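Local coordinates for type IV pilus biogenesis protein PilB (Streptococcus sanguinis, PDB 7B7P) that serves as a bimodular minor type IV pilin with a direct role in adhesion, carrying a metal-binding von Willebrand factor A-like module, at residues K90-K96 with S108-K114. Residues are numbered along the deposited sequence; the frame is centred on the assembly and turned at random.
Sequences KLDLEFK and SYNLTGK
F95 brings the CD2 corner of its ring against CD1 of Y109, 3.5 Å away, across a non-hydrogen-bonded pair of the antiparallel β-hairpin formed by strands 92-101 and 104-112. The two rings stand almost perpendicular, with planes at 88°, yet meet rim to rim, neither lying over the other's face. Both aromatic side chains have CG beside the backbone N, which sends the two rings off the same face of the hairpin in step, so that their rims meet. On this apolar face they pack with L93 and L111 against helix 9-27 and strand 53-57: F95 touches V23, L111 touches M20 and L93 touches L57. The phenol OH of Y109 is hydrogen-bonded to D24 of that helix. The packing is consistent with the pilin module of the protein, where, as in other type IV pilins, a β-sheet packs on the N-terminal helix; the magnesium site lies far away.

On the other face, E94 and N110 abut through their CB atoms, 4.0 Å apart, while D92 and T112 run side by side. The T112 hydroxyl gives a weak bond to OD1 of N110 on its own strand. Beneath these side chains, reciprocal backbone bonds join D92 with T112 and E94 with N110. Next to T112, the carbonyl oxygen O of K90 lies 3.5 Å from CA of G113. At the far end, a water bonded to S108 OG also donates a weak bond to the E94 carbonyl, and S108 N lies 2.6 Å from K96 O in a backbone hydrogen bond.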
loop_
_atom_site.group_PDB
_atom_site.type_symbol
_atom_site.label_atom_id
_atom_site.label_comp_id
_atom_site.label_asym_id
_atom_site.label_seq_id
_atom_site.Cartn_x
_atom_site.Cartn_y
_atom_site.Cartn_z
ATOM N N LYS A 90 -17.838 37.598 -7.338
ATOM C CA LYS A 90 -16.830 36.550 -7.395
ATOM C C LYS A 90 -16.881 35.709 -6.121
ATOM O O LYS A 90 -17.011 36.241 -5.014
ATOM C CB LYS A 90 -15.437 37.149 -7.609
ATOM C CG LYS A 90 -15.025 37.189 -9.086
ATOM C CD LYS A 90 -15.181 38.593 -9.670
ATOM C CE LYS A 90 -14.213 38.846 -10.828
ATOM N NZ LYS A 90 -14.140 40.289 -11.237
ATOM N N LEU A 91 -16.787 34.390 -6.291
ATOM C CA LEU A 91 -17.122 33.424 -5.256
ATOM C C LEU A 91 -15.884 32.697 -4.736
ATOM O O LEU A 91 -14.889 32.543 -5.449
ATOM C CB LEU A 91 -18.133 32.408 -5.793
ATOM C CG LEU A 91 -19.506 32.967 -6.151
ATOM C CD1 LEU A 91 -20.406 31.875 -6.711
ATOM C CD2 LEU A 91 -20.127 33.591 -4.922
ATOM N N ASP A 92 -15.959 32.253 -3.478
ATOM C CA ASP A 92 -14.911 31.471 -2.821
ATOM C C ASP A 92 -15.528 30.149 -2.363
ATOM O O ASP A 92 -16.333 30.128 -1.422
ATOM C CB ASP A 92 -14.313 32.255 -1.648
ATOM C CG ASP A 92 -13.085 31.576 -1.030
ATOM O OD1 ASP A 92 -12.409 30.779 -1.726
ATOM O OD2 ASP A 92 -12.781 31.863 0.154
ATOM N N LEU A 93 -15.153 29.051 -3.023
ATOM C CA LEU A 93 -15.729 27.732 -2.779
ATOM C C LEU A 93 -14.654 26.788 -2.254
ATOM O O LEU A 93 -13.624 26.594 -2.907
ATOM C CB LEU A 93 -16.348 27.172 -4.056
ATOM C CG LEU A 93 -16.644 25.681 -4.027
ATOM C CD1 LEU A 93 -17.746 25.369 -3.009
ATOM C CD2 LEU A 93 -17.033 25.210 -5.421
ATOM N N GLU A 94 -14.899 26.180 -1.094
ATOM C CA GLU A 94 -13.905 25.310 -0.481
ATOM C C GLU A 94 -14.584 24.105 0.160
ATOM O O GLU A 94 -15.619 24.249 0.817
ATOM C CB GLU A 94 -13.075 26.077 0.560
ATOM C CG GLU A 94 -12.202 25.168 1.415
ATOM C CD GLU A 94 -11.224 25.921 2.304
ATOM O OE1 GLU A 94 -11.393 27.149 2.493
ATOM O OE2 GLU A 94 -10.286 25.273 2.823
ATOM N N PHE A 95 -13.995 22.917 -0.032
ATOM C CA PHE A 95 -14.476 21.678 0.569
ATOM C C PHE A 95 -13.433 21.109 1.521
ATOM O O PHE A 95 -12.231 21.310 1.341
ATOM C CB PHE A 95 -14.806 20.622 -0.467
ATOM C CG PHE A 95 -15.674 21.116 -1.573
ATOM C CD1 PHE A 95 -15.117 21.784 -2.646
ATOM C CD2 PHE A 95 -17.056 20.930 -1.542
ATOM C CE1 PHE A 95 -15.912 22.250 -3.675
ATOM C CE2 PHE A 95 -17.853 21.389 -2.574
ATOM C CZ PHE A 95 -17.277 22.050 -3.643
ATOM N N LYS A 96 -13.914 20.374 2.525
ATOM C CA LYS A 96 -13.088 19.891 3.624
ATOM C C LYS A 96 -13.762 18.695 4.267
ATOM O O LYS A 96 -14.963 18.746 4.548
ATOM C CB LYS A 96 -12.873 20.987 4.673
ATOM C CG LYS A 96 -11.460 21.054 5.202
ATOM C CD LYS A 96 -11.352 22.036 6.363
ATOM C CE LYS A 96 -10.086 22.896 6.273
ATOM N NZ LYS A 96 -10.251 24.192 6.994
ATOM N N SER A 108 -17.325 19.543 5.164
ATOM C CA SER A 108 -17.674 20.933 5.384
ATOM C C SER A 108 -17.611 21.683 4.061
ATOM O O SER A 108 -16.714 21.459 3.239
ATOM C CB SER A 108 -16.775 21.581 6.439
ATOM O OG SER A 108 -15.739 22.332 5.860
ATOM N N TYR A 109 -18.606 22.528 3.845
ATOM C CA TYR A 109 -18.683 23.384 2.679
ATOM C C TYR A 109 -18.454 24.827 3.094
ATOM O O TYR A 109 -18.887 25.254 4.170
ATOM C CB TYR A 109 -20.040 23.282 2.003
ATOM C CG TYR A 109 -20.490 21.907 1.628
ATOM C CD1 TYR A 109 -19.767 21.131 0.729
ATOM C CD2 TYR A 109 -21.679 21.398 2.134
ATOM C CE1 TYR A 109 -20.209 19.869 0.359
ATOM C CE2 TYR A 109 -22.133 20.146 1.776
ATOM C CZ TYR A 109 -21.398 19.382 0.885
ATOM O OH TYR A 109 -21.854 18.129 0.545
ATOM N N ASN A 110 -17.773 25.569 2.231
ATOM C CA ASN A 110 -17.608 27.005 2.360
ATOM C C ASN A 110 -18.024 27.622 1.032
ATOM O O ASN A 110 -17.628 27.130 -0.028
ATOM C CB ASN A 110 -16.163 27.365 2.715
ATOM C CG ASN A 110 -15.986 28.841 2.996
ATOM O OD1 ASN A 110 -16.254 29.686 2.135
ATOM N ND2 ASN A 110 -15.532 29.166 4.203
ATOM N N LEU A 111 -18.848 28.668 1.083
ATOM C CA LEU A 111 -19.312 29.308 -0.150
ATOM C C LEU A 111 -19.570 30.780 0.171
ATOM O O LEU A 111 -20.668 31.152 0.595
ATOM C CB LEU A 111 -20.549 28.624 -0.716
ATOM C CG LEU A 111 -21.064 29.233 -2.024
ATOM C CD1 LEU A 111 -19.915 29.449 -3.014
ATOM C CD2 LEU A 111 -22.152 28.379 -2.634
ATOM N N THR A 112 -18.546 31.607 -0.033
ATOM C CA THR A 112 -18.669 33.022 0.292
ATOM C C THR A 112 -18.360 33.918 -0.908
ATOM O O THR A 112 -18.437 33.482 -2.064
ATOM C CB THR A 112 -17.769 33.398 1.481
ATOM O OG1 THR A 112 -16.426 32.938 1.270
ATOM C CG2 THR A 112 -18.315 32.806 2.777
ATOM N N GLY A 113 -18.014 35.175 -0.636
ATOM C CA GLY A 113 -17.843 36.187 -1.661
ATOM C C GLY A 113 -18.292 37.550 -1.167
ATOM O O GLY A 113 -19.279 37.650 -0.432
ATOM N N LYS A 114 -17.575 38.606 -1.542
ATOM C CA LYS A 114 -17.898 39.954 -1.099
ATOM C C LYS A 114 -18.753 40.671 -2.138
ATOM O O LYS A 114 -18.576 40.499 -3.346
ATOM C CB LYS A 114 -16.627 40.756 -0.803
ATOM C CG LYS A 114 -16.018 40.467 0.568
ATOM C CD LYS A 114 -14.681 39.739 0.466
ATOM C CE LYS A 114 -14.362 38.985 1.759
ATOM N NZ LYS A 114 -13.439 37.841 1.526
HETATM O O HOH W 1 -14.633 24.336 4.108
#